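Local structure of hypothetical protein SA2161 (Staphylococcus aureus, 1Y7R) at residues Tyr14-Met23 with Asp68-Gln76; Asn37-Tyr45 with Tyr80-Tyr91. The protein is of unknown function but is probably an acetyltransferase of the GNAT family, members of which transfer an acetyl group from acetyl-coenzyme A. The protein carries 4 engineered substitutions. All blocks are in the same frame, centred on the assembly; numbering follows the deposited sequence.

Contacts 1 and 2 are built against the same mixed sheet, with their centres 14 Å apart. Their second segments follow one another in the chain: strand 63-71 leads into helix 80-95. Side chains join them directly, with Ile69 CD1 3.5 Å from Ile88 CD1 and Val71 CG2 3.6 Å from Ile84 CD1. Two phosphate ions, probably from the crystallisation liquor, lie at the start of helix 80-95, and the Gln76 side chain comes within about 3 Å (nearest atoms) of one. Their position is consistent with the pyrophosphate-binding loop through which GNAT enzymes hold coenzyme A.

Contact 1. Residues Tyr14-Met23 with Asp68-Gln76. Engineered in segment 68-76: Leu72 (natural residue Ser).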
loop_
_atom_site.group_PDB
_atom_site.type_symbol
_atom_site.label_atom_id
_atom_site.label_comp_id
_atom_site.label_asym_id
_atom_site.label_seq_id
_atom_site.Cartn_x
_atom_site.Cartn_y
_atom_site.Cartn_z
ATOM N N TYR A 14 6.388 -14.579 12.302
ATOM C CA TYR A 14 5.479 -13.771 11.507
ATOM C C TYR A 14 4.169 -14.500 11.284
ATOM O O TYR A 14 3.093 -13.979 11.567
ATOM C CB TYR A 14 6.122 -13.379 10.170
ATOM C CG TYR A 14 5.167 -12.730 9.188
ATOM C CD1 TYR A 14 4.942 -11.367 9.235
ATOM C CD2 TYR A 14 4.521 -13.473 8.181
ATOM C CE1 TYR A 14 4.093 -10.735 8.345
ATOM C CE2 TYR A 14 3.651 -12.847 7.285
ATOM C CZ TYR A 14 3.433 -11.483 7.377
ATOM O OH TYR A 14 2.578 -10.849 6.494
ATOM N N CYS A 15 4.263 -15.714 10.743
ATOM C CA CYS A 15 3.072 -16.467 10.414
ATOM C C CYS A 15 2.273 -16.733 11.698
ATOM O O CYS A 15 1.033 -16.628 11.713
ATOM C CB CYS A 15 3.470 -17.783 9.748
ATOM S SG CYS A 15 4.105 -17.516 8.069
ATOM N N ALA A 16 2.991 -17.069 12.773
ATOM C CA ALA A 16 2.387 -17.389 14.063
ATOM C C ALA A 16 1.684 -16.192 14.670
ATOM O O ALA A 16 0.589 -16.314 15.256
ATOM C CB ALA A 16 3.429 -17.923 15.041
ATOM N N LEU A 17 2.294 -15.029 14.507
ATOM C CA LEU A 17 1.686 -13.821 15.035
ATOM C C LEU A 17 0.403 -13.471 14.301
ATOM O O LEU A 17 -0.604 -13.154 14.942
ATOM C CB LEU A 17 2.678 -12.672 15.064
ATOM C CG LEU A 17 2.127 -11.352 15.572
ATOM C CD1 LEU A 17 1.573 -11.492 17.005
ATOM C CD2 LEU A 17 3.256 -10.314 15.496
ATOM N N ARG A 18 0.416 -13.537 12.971
ATOM C CA ARG A 18 -0.808 -13.376 12.178
ATOM C C ARG A 18 -1.948 -14.272 12.681
ATOM O O ARG A 18 -3.039 -13.809 12.964
ATOM C CB ARG A 18 -0.528 -13.722 10.706
ATOM C CG ARG A 18 -0.005 -12.577 9.875
ATOM C CD ARG A 18 -0.668 -12.686 8.453
ATOM N NE ARG A 18 -0.782 -11.396 7.809
ATOM C CZ ARG A 18 -1.864 -10.872 7.259
ATOM N NH1 ARG A 18 -3.022 -11.530 7.169
ATOM N NH2 ARG A 18 -1.757 -9.666 6.752
ATOM N N ILE A 19 -1.693 -15.569 12.787
ATOM C CA ILE A 19 -2.751 -16.488 13.220
ATOM C C ILE A 19 -3.267 -16.166 14.628
ATOM O O ILE A 19 -4.505 -16.131 14.905
ATOM C CB ILE A 19 -2.245 -17.941 13.094
ATOM C CG1 ILE A 19 -2.224 -18.292 11.602
ATOM C CG2 ILE A 19 -3.122 -18.928 13.894
ATOM C CD1 ILE A 19 -1.316 -19.461 11.288
ATOM N N ASN A 20 -2.336 -15.922 15.524
ATOM C CA ASN A 20 -2.710 -15.686 16.908
ATOM C C ASN A 20 -3.215 -14.294 17.208
ATOM O O ASN A 20 -3.720 -14.053 18.313
ATOM C CB ASN A 20 -1.582 -16.091 17.821
ATOM C CG ASN A 20 -1.487 -17.581 17.922
ATOM O OD1 ASN A 20 -2.291 -18.198 18.619
ATOM N ND2 ASN A 20 -0.594 -18.180 17.163
ATOM N N ALA A 21 -3.107 -13.408 16.218
ATOM C CA ALA A 21 -3.802 -12.119 16.250
ATOM C C ALA A 21 -5.202 -12.204 15.633
ATOM O O ALA A 21 -5.914 -11.201 15.603
ATOM C CB ALA A 21 -2.975 -11.050 15.528
ATOM N N GLY A 22 -5.607 -13.388 15.167
ATOM C CA GLY A 22 -6.935 -13.578 14.582
ATOM C C GLY A 22 -7.004 -13.082 13.153
ATOM O O GLY A 22 -8.079 -12.715 12.674
HETATM N N MSE A 23 -5.857 -13.053 12.467
HETATM C CA MSE A 23 -5.827 -12.611 11.064
HETATM C C MSE A 23 -5.662 -13.783 10.132
HETATM O O MSE A 23 -5.254 -14.857 10.559
HETATM C CB MSE A 23 -4.700 -11.620 10.837
HETATM C CG MSE A 23 -4.879 -10.365 11.667
HETATM SE SE MSE A 23 -3.234 -9.336 11.823
HETATM C CE MSE A 23 -2.882 -8.911 9.992
ATOM N N ASP A 68 -0.031 -5.322 8.195
ATOM C CA ASP A 68 0.396 -6.337 9.177
ATOM C C ASP A 68 0.472 -5.807 10.594
ATOM O O ASP A 68 1.401 -6.151 11.346
ATOM C CB ASP A 68 1.751 -6.933 8.769
ATOM C CG ASP A 68 1.618 -7.943 7.659
ATOM O OD1 ASP A 68 0.573 -8.617 7.610
ATOM O OD2 ASP A 68 2.516 -8.066 6.823
ATOM N N ILE A 69 -0.501 -4.976 10.997
ATOM C CA ILE A 69 -0.571 -4.565 12.409
ATOM C C ILE A 69 -1.188 -5.729 13.173
ATOM O O ILE A 69 -2.413 -5.936 13.140
ATOM C CB ILE A 69 -1.398 -3.271 12.589
ATOM C CG1 ILE A 69 -0.795 -2.170 11.704
ATOM C CG2 ILE A 69 -1.429 -2.825 14.083
ATOM C CD1 ILE A 69 0.578 -1.766 12.068
ATOM N N ALA A 70 -0.341 -6.489 13.863
ATOM C CA ALA A 70 -0.776 -7.749 14.451
ATOM C C ALA A 70 -0.332 -7.763 15.894
ATOM O O ALA A 70 0.870 -7.665 16.165
ATOM C CB ALA A 70 -0.122 -8.911 13.722
ATOM N N VAL A 71 -1.280 -7.920 16.809
ATOM C CA VAL A 71 -0.956 -8.057 18.236
ATOM C C VAL A 71 -1.651 -9.342 18.697
ATOM O O VAL A 71 -2.825 -9.536 18.390
ATOM C CB VAL A 71 -1.482 -6.812 19.040
ATOM C CG1 VAL A 71 -1.415 -7.045 20.552
ATOM C CG2 VAL A 71 -0.752 -5.492 18.582
ATOM N N LEU A 72 -0.952 -10.217 19.420
ATOM C CA LEU A 72 -1.597 -11.420 19.977
ATOM C C LEU A 72 -2.936 -11.110 20.614
ATOM O O LEU A 72 -3.074 -10.129 21.369
ATOM C CB LEU A 72 -0.713 -12.082 21.021
ATOM C CG LEU A 72 0.582 -12.670 20.495
ATOM C CD1 LEU A 72 1.386 -13.163 21.699
ATOM C CD2 LEU A 72 0.256 -13.825 19.545
ATOM N N LYS A 73 -3.923 -11.962 20.332
ATOM C CA LYS A 73 -5.238 -11.784 20.943
ATOM C C LYS A 73 -5.101 -11.624 22.471
ATOM O O LYS A 73 -5.709 -10.724 23.054
ATOM C CB LYS A 73 -6.119 -12.967 20.599
ATOM C CG LYS A 73 -7.460 -12.617 19.949
ATOM C CD LYS A 73 -7.402 -11.553 18.851
ATOM C CE LYS A 73 -8.837 -11.049 18.511
ATOM N NZ LYS A 73 -8.885 -9.731 17.759
ATOM N N SER A 74 -4.244 -12.429 23.093
ATOM C CA SER A 74 -4.090 -12.414 24.548
ATOM C C SER A 74 -3.421 -11.127 25.067
ATOM O O SER A 74 -3.522 -10.826 26.261
ATOM C CB SER A 74 -3.329 -13.650 25.046
ATOM O OG SER A 74 -2.037 -13.699 24.465
ATOM N N TYR A 75 -2.764 -10.375 24.174
ATOM C CA TYR A 75 -2.135 -9.089 24.511
ATOM C C TYR A 75 -2.902 -7.862 24.004
ATOM O O TYR A 75 -2.439 -6.712 24.190
ATOM C CB TYR A 75 -0.722 -9.055 23.926
ATOM C CG TYR A 75 0.285 -9.859 24.729
ATOM C CD1 TYR A 75 0.327 -11.252 24.645
ATOM C CD2 TYR A 75 1.197 -9.216 25.571
ATOM C CE1 TYR A 75 1.236 -11.986 25.379
ATOM C CE2 TYR A 75 2.120 -9.937 26.313
ATOM C CZ TYR A 75 2.131 -11.332 26.221
ATOM O OH TYR A 75 3.060 -12.062 26.946
ATOM N N GLN A 76 -4.064 -8.074 23.372
ATOM C CA GLN A 76 -4.802 -6.958 22.792
ATOM C C GLN A 76 -5.519 -6.170 23.897
ATOM O O GLN A 76 -5.696 -6.667 25.020
ATOM C CB GLN A 76 -5.801 -7.445 21.727
ATOM C CG GLN A 76 -5.131 -7.773 20.376
ATOM C CD GLN A 76 -6.109 -8.308 19.327
ATOM O OE1 GLN A 76 -5.703 -8.868 18.283
ATOM N NE2 GLN A 76 -7.376 -8.129 19.573
#
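Asp68 receives Tyr14 and Arg18 on separate carboxylate oxygens. Tyr14 OH donates to Asp68 OD2 over 2.8 Å, approaching from above the carboxylate plane while OD2 stays in the plane of the phenol ring. With CG anti to the backbone N (chi1 171°), the end of the tyrosine comes nearer the strand than its CB direction would suggest. Arg18 presents NE and NH2 side-on, both to Asp68 OD1. The NH2 bond, at 2.7 Å, runs nearly along the C-O direction of OD1 and is shorter than the 3.1 Å one from NE. Guanidinium and carboxylate planes stand 83° apart, so this salt bridge is a two-pronged grip on a single oxygen rather than a coplanar pair. Met23 CE lies 3.5 Å above the guanidinium plane, over its centre, and shields one face.

Next to this polar cluster, Ala70 CB points at the helix and is met by Leu17 CG at 3.8 Å and Met23 SE at 3.7 Å. Farther along, Leu17 CD1 touches CD2 of Leu72, an engineered residue (natural Ser), whose CD2 also presses on Asn20 CB. Ala21 CB rests against Val71 O. At the helix end, Lys73 N donates to Asn20 O across 2.9 Å. Gly22, at positive phi, ends the helix in a Schellman motif (Met23 N to Arg18 O, Gly22 N to Ile19 O); Met23 CB points toward the strand.

Outside the pair, Asp68 OD2 also forms a salt bridge with Arg55, and Arg18 NH1 is held by Ser24 O. Helix residues 14-20 cross strand residues 68-71 at 71°, their axes approaching to 7.3 Å. Strand 49-58 meets Tyr14 and Leu17 through Met53, while Ile69 and Val71 point to the opposite side of the sheet, against helix 80-95.

Contact 2. Residues Asn37-Tyr45 with Tyr80-Tyr91; sequences NALFTVTLY and YGSLIMEHIMKY. With PO4 (phosphate ion), chain C; PO4 (phosphate ion), chain D.
Phe40 and Tyr91 form the aromatic part of this contact. Their ring planes lie 12° from parallel but are slid past each other, with centroids 4.8 Å apart and little overlap. The offset sets each CB over the other ring: Phe40 CB is 3.6 Å from the Tyr91 centroid and Tyr91 CB is 3.6 Å from the Phe40 centroid, two reciprocal CH-pi contacts. Phe40 CG stands anti to the backbone N (chi1 174°), as does that of Tyr91. Beyond the pair, Tyr91 OH abuts Leu39 CB, and Phe40 meets Tyr6 edge-to-face.

Leu39 and Phe40 together face Val56 in a classic beta bulge; from Phe40 on, alternate residues Phe40, Val42 and Leu44 direct their CB atoms toward the helix. Strand residues 40-45 and helix residues 80-91 run at 152°, close to antiparallel, and the helix covers this face of the central sheet, as expected for a GNAT fold.

Aliphatic contacts fill the rest of the interface. Leu44 forks over the first helical turn: CD1 reaches Ile84 CG1 at 3.7 Å and also nears the Tyr80 ring, while CD2 meets Leu83 CD2 at 3.8 Å. Val42 CG1, in one of two modelled conformers, approaches Ile84 CG2. In the same conformer Val42 CG2 lies near CB of His87, whose ND1 is hydrogen-bonded to Tyr6 OH.

At the start of the helix, backbone and side-chain donors meet two phosphates. Ser82 OG donates to O2 of one phosphate at 2.8 Å and Ser82 N to its O3 at 3.1 Å, while Gly81 N binds the second phosphate.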
loop_
_atom_site.group_PDB
_atom_site.type_symbol
_atom_site.label_atom_id
_atom_site.label_comp_id
_atom_site.label_asym_id
_atom_site.label_seq_id
_atom_site.Cartn_x
_atom_site.Cartn_y
_atom_site.Cartn_z
ATOM N N ASN A 37 11.487 -7.189 2.663
ATOM C CA ASN A 37 11.231 -6.139 1.693
ATOM C C ASN A 37 10.272 -5.048 2.143
ATOM O O ASN A 37 9.839 -4.232 1.329
ATOM C CB ASN A 37 10.734 -6.766 0.375
ATOM C CG ASN A 37 11.749 -7.723 -0.235
ATOM O OD1 ASN A 37 11.426 -8.876 -0.588
ATOM N ND2 ASN A 37 12.981 -7.275 -0.322
ATOM N N ALA A 38 9.959 -4.988 3.430
ATOM C CA ALA A 38 9.204 -3.833 3.953
ATOM C C ALA A 38 10.190 -2.685 4.121
ATOM O O ALA A 38 11.377 -2.920 4.423
ATOM C CB ALA A 38 8.590 -4.192 5.280
ATOM N N LEU A 39 9.718 -1.445 3.981
ATOM C CA LEU A 39 10.587 -0.299 4.279
ATOM C C LEU A 39 10.961 -0.245 5.768
ATOM O O LEU A 39 12.074 0.185 6.129
ATOM C CB LEU A 39 9.902 0.996 3.902
ATOM C CG LEU A 39 9.741 1.215 2.407
ATOM C CD1 LEU A 39 8.893 2.478 2.177
ATOM C CD2 LEU A 39 11.105 1.287 1.704
ATOM N N PHE A 40 10.028 -0.671 6.620
ATOM C CA PHE A 40 10.215 -0.575 8.057
ATOM C C PHE A 40 9.377 -1.643 8.736
ATOM O O PHE A 40 8.235 -1.898 8.331
ATOM C CB PHE A 40 9.761 0.821 8.515
ATOM C CG PHE A 40 9.760 1.023 10.004
ATOM C CD1 PHE A 40 10.943 1.364 10.670
ATOM C CD2 PHE A 40 8.559 0.909 10.733
ATOM C CE1 PHE A 40 10.947 1.588 12.070
ATOM C CE2 PHE A 40 8.564 1.126 12.135
ATOM C CZ PHE A 40 9.774 1.475 12.791
ATOM N N THR A 41 9.946 -2.262 9.774
ATOM C CA THR A 41 9.245 -3.288 10.553
ATOM C C THR A 41 9.529 -3.052 12.013
ATOM O O THR A 41 10.693 -2.885 12.386
ATOM C CB THR A 41 9.726 -4.727 10.190
ATOM O OG1 THR A 41 9.566 -4.959 8.779
ATOM C CG2 THR A 41 8.900 -5.776 10.926
ATOM N N VAL A 42 8.489 -3.044 12.841
ATOM C CA VAL A 42 8.673 -2.981 14.308
ATOM C C VAL A 42 8.105 -4.248 14.912
ATOM O O VAL A 42 7.049 -4.724 14.501
ATOM C CB VAL A 42 7.823 -1.798 14.996
ATOM C CG1 VAL A 42 6.353 -1.726 14.569
ATOM C CG2 VAL A 42 7.983 -1.797 16.557
ATOM N N THR A 43 8.825 -4.803 15.877
ATOM C CA THR A 43 8.418 -6.013 16.587
ATOM C C THR A 43 8.567 -5.792 18.090
ATOM O O THR A 43 9.481 -5.081 18.544
ATOM C CB THR A 43 9.222 -7.269 16.151
ATOM O OG1 THR A 43 10.607 -6.922 15.988
ATOM C CG2 THR A 43 8.652 -7.834 14.792
ATOM N N LEU A 44 7.620 -6.354 18.835
ATOM C CA LEU A 44 7.570 -6.266 20.296
ATOM C C LEU A 44 7.688 -7.659 20.868
ATOM O O LEU A 44 6.986 -8.587 20.437
ATOM C CB LEU A 44 6.234 -5.694 20.753
ATOM C CG LEU A 44 5.843 -4.327 20.177
ATOM C CD1 LEU A 44 4.482 -3.964 20.754
ATOM C CD2 LEU A 44 6.811 -3.227 20.473
ATOM N N TYR A 45 8.540 -7.792 21.870
ATOM C CA TYR A 45 8.768 -9.089 22.498
ATOM C C TYR A 45 8.538 -8.995 24.014
ATOM O O TYR A 45 8.979 -8.021 24.657
ATOM C CB TYR A 45 10.194 -9.575 22.257
ATOM C CG TYR A 45 10.533 -9.940 20.842
ATOM C CD1 TYR A 45 10.327 -11.241 20.380
ATOM C CD2 TYR A 45 11.110 -9.019 19.976
ATOM C CE1 TYR A 45 10.646 -11.608 19.088
ATOM C CE2 TYR A 45 11.447 -9.384 18.665
ATOM C CZ TYR A 45 11.217 -10.681 18.232
ATOM O OH TYR A 45 11.536 -11.035 16.920
ATOM N N TYR A 80 -0.552 -2.149 23.190
ATOM C CA TYR A 80 0.532 -2.619 22.319
ATOM C C TYR A 80 0.355 -2.227 20.844
ATOM O O TYR A 80 1.345 -1.927 20.169
ATOM C CB TYR A 80 0.791 -4.114 22.502
ATOM C CG TYR A 80 1.407 -4.368 23.860
ATOM C CD1 TYR A 80 2.637 -3.795 24.207
ATOM C CD2 TYR A 80 0.725 -5.095 24.811
ATOM C CE1 TYR A 80 3.200 -4.003 25.467
ATOM C CE2 TYR A 80 1.275 -5.313 26.079
ATOM C CZ TYR A 80 2.513 -4.766 26.387
ATOM O OH TYR A 80 3.056 -4.960 27.643
ATOM N N GLY A 81 -0.894 -2.203 20.368
ATOM C CA GLY A 81 -1.175 -1.691 19.004
ATOM C C GLY A 81 -0.708 -0.235 18.928
ATOM O O GLY A 81 -0.107 0.203 17.928
ATOM N N SER A 82 -0.963 0.530 19.990
ATOM C CA SER A 82 -0.576 1.934 20.009
ATOM C C SER A 82 0.935 2.052 20.015
ATOM O O SER A 82 1.481 2.901 19.328
ATOM C CB SER A 82 -1.145 2.669 21.229
ATOM O OG SER A 82 -2.454 3.165 20.946
ATOM N N LEU A 83 1.611 1.180 20.764
ATOM C CA LEU A 83 3.080 1.182 20.780
ATOM C C LEU A 83 3.686 0.946 19.374
ATOM O O LEU A 83 4.572 1.695 18.914
ATOM C CB LEU A 83 3.584 0.157 21.816
ATOM C CG LEU A 83 5.118 0.215 22.036
ATOM C CD1 LEU A 83 5.627 1.590 22.468
ATOM C CD2 LEU A 83 5.465 -0.781 23.082
ATOM N N ILE A 84 3.160 -0.063 18.686
ATOM C CA ILE A 84 3.515 -0.336 17.285
ATOM C C ILE A 84 3.312 0.916 16.407
ATOM O O ILE A 84 4.218 1.357 15.685
ATOM C CB ILE A 84 2.719 -1.545 16.783
ATOM C CG1 ILE A 84 3.290 -2.814 17.435
ATOM C CG2 ILE A 84 2.769 -1.648 15.245
ATOM C CD1 ILE A 84 2.354 -4.022 17.425
HETATM N N MSE A 85 2.138 1.514 16.519
HETATM C CA MSE A 85 1.811 2.680 15.692
HETATM C C MSE A 85 2.717 3.860 16.017
HETATM O O MSE A 85 3.097 4.575 15.108
HETATM C CB MSE A 85 0.337 3.068 15.852
HETATM C CG MSE A 85 -0.655 2.177 15.141
HETATM SE SE MSE A 85 -0.333 2.138 13.165
HETATM C CE MSE A 85 -0.845 3.986 12.759
ATOM N N GLU A 86 3.072 4.074 17.293
ATOM C CA GLU A 86 3.979 5.158 17.639
ATOM C C GLU A 86 5.311 4.986 16.906
ATOM O O GLU A 86 5.870 5.941 16.363
ATOM C CB GLU A 86 4.208 5.222 19.166
ATOM C CG GLU A 86 2.997 5.748 19.944
ATOM C CD GLU A 86 2.831 7.289 19.819
ATOM O OE1 GLU A 86 3.420 7.891 18.890
ATOM O OE2 GLU A 86 2.131 7.893 20.666
ATOM N N HIS A 87 5.825 3.763 16.868
ATOM C CA HIS A 87 7.104 3.532 16.156
ATOM C C HIS A 87 6.965 3.663 14.635
ATOM O O HIS A 87 7.820 4.286 13.966
ATOM C CB HIS A 87 7.697 2.205 16.607
ATOM C CG HIS A 87 8.263 2.269 17.992
ATOM N ND1 HIS A 87 9.573 2.630 18.238
ATOM C CD2 HIS A 87 7.679 2.116 19.205
ATOM C CE1 HIS A 87 9.787 2.635 19.543
ATOM N NE2 HIS A 87 8.654 2.331 20.156
ATOM N N ILE A 88 5.844 3.184 14.097
ATOM C CA ILE A 88 5.561 3.377 12.671
ATOM C C ILE A 88 5.444 4.863 12.316
ATOM O O ILE A 88 6.014 5.323 11.312
ATOM C CB ILE A 88 4.294 2.588 12.260
ATOM C CG1 ILE A 88 4.610 1.100 12.241
ATOM C CG2 ILE A 88 3.754 3.046 10.913
ATOM C CD1 ILE A 88 3.397 0.272 11.959
HETATM N N MSE A 89 4.740 5.621 13.156
HETATM C CA MSE A 89 4.526 7.056 12.867
HETATM C C MSE A 89 5.821 7.850 12.983
HETATM O O MSE A 89 6.017 8.837 12.247
HETATM C CB MSE A 89 3.428 7.654 13.755
HETATM C CG MSE A 89 2.023 7.135 13.456
HETATM SE SE MSE A 89 1.527 7.156 11.525
HETATM C CE MSE A 89 2.116 5.485 11.018
ATOM N N LYS A 90 6.693 7.432 13.900
ATOM C CA LYS A 90 8.073 7.928 13.946
ATOM C C LYS A 90 8.901 7.696 12.665
ATOM O O LYS A 90 9.573 8.622 12.170
ATOM C CB LYS A 90 8.769 7.386 15.197
ATOM C CG LYS A 90 10.186 7.892 15.361
ATOM C CD LYS A 90 10.716 7.563 16.750
ATOM C CE LYS A 90 10.732 8.830 17.586
ATOM N NZ LYS A 90 9.634 9.764 17.172
ATOM N N TYR A 91 8.848 6.478 12.127
ATOM C CA TYR A 91 9.503 6.162 10.854
ATOM C C TYR A 91 8.959 7.055 9.733
ATOM O O TYR A 91 9.712 7.697 9.002
ATOM C CB TYR A 91 9.336 4.676 10.502
ATOM C CG TYR A 91 9.743 4.463 9.078
ATOM C CD1 TYR A 91 8.790 4.403 8.074
ATOM C CD2 TYR A 91 11.090 4.464 8.724
ATOM C CE1 TYR A 91 9.168 4.279 6.732
ATOM C CE2 TYR A 91 11.472 4.318 7.394
ATOM C CZ TYR A 91 10.508 4.245 6.416
ATOM O OH TYR A 91 10.873 4.109 5.087
HETATM P P PO4 C . -4.584 0.226 22.067
HETATM O O1 PO4 C . -5.434 -0.040 20.833
HETATM O O2 PO4 C . -4.395 1.702 22.307
HETATM O O3 PO4 C . -3.248 -0.434 21.785
HETATM O O4 PO4 C . -5.122 -0.435 23.318
HETATM P P PO4 D . -4.652 -3.321 20.159
HETATM O O1 PO4 D . -5.333 -2.085 19.612
HETATM O O2 PO4 D . -3.795 -2.959 21.342
HETATM O O3 PO4 D . -3.733 -3.853 19.072
HETATM O O4 PO4 D . -5.662 -4.341 20.626
#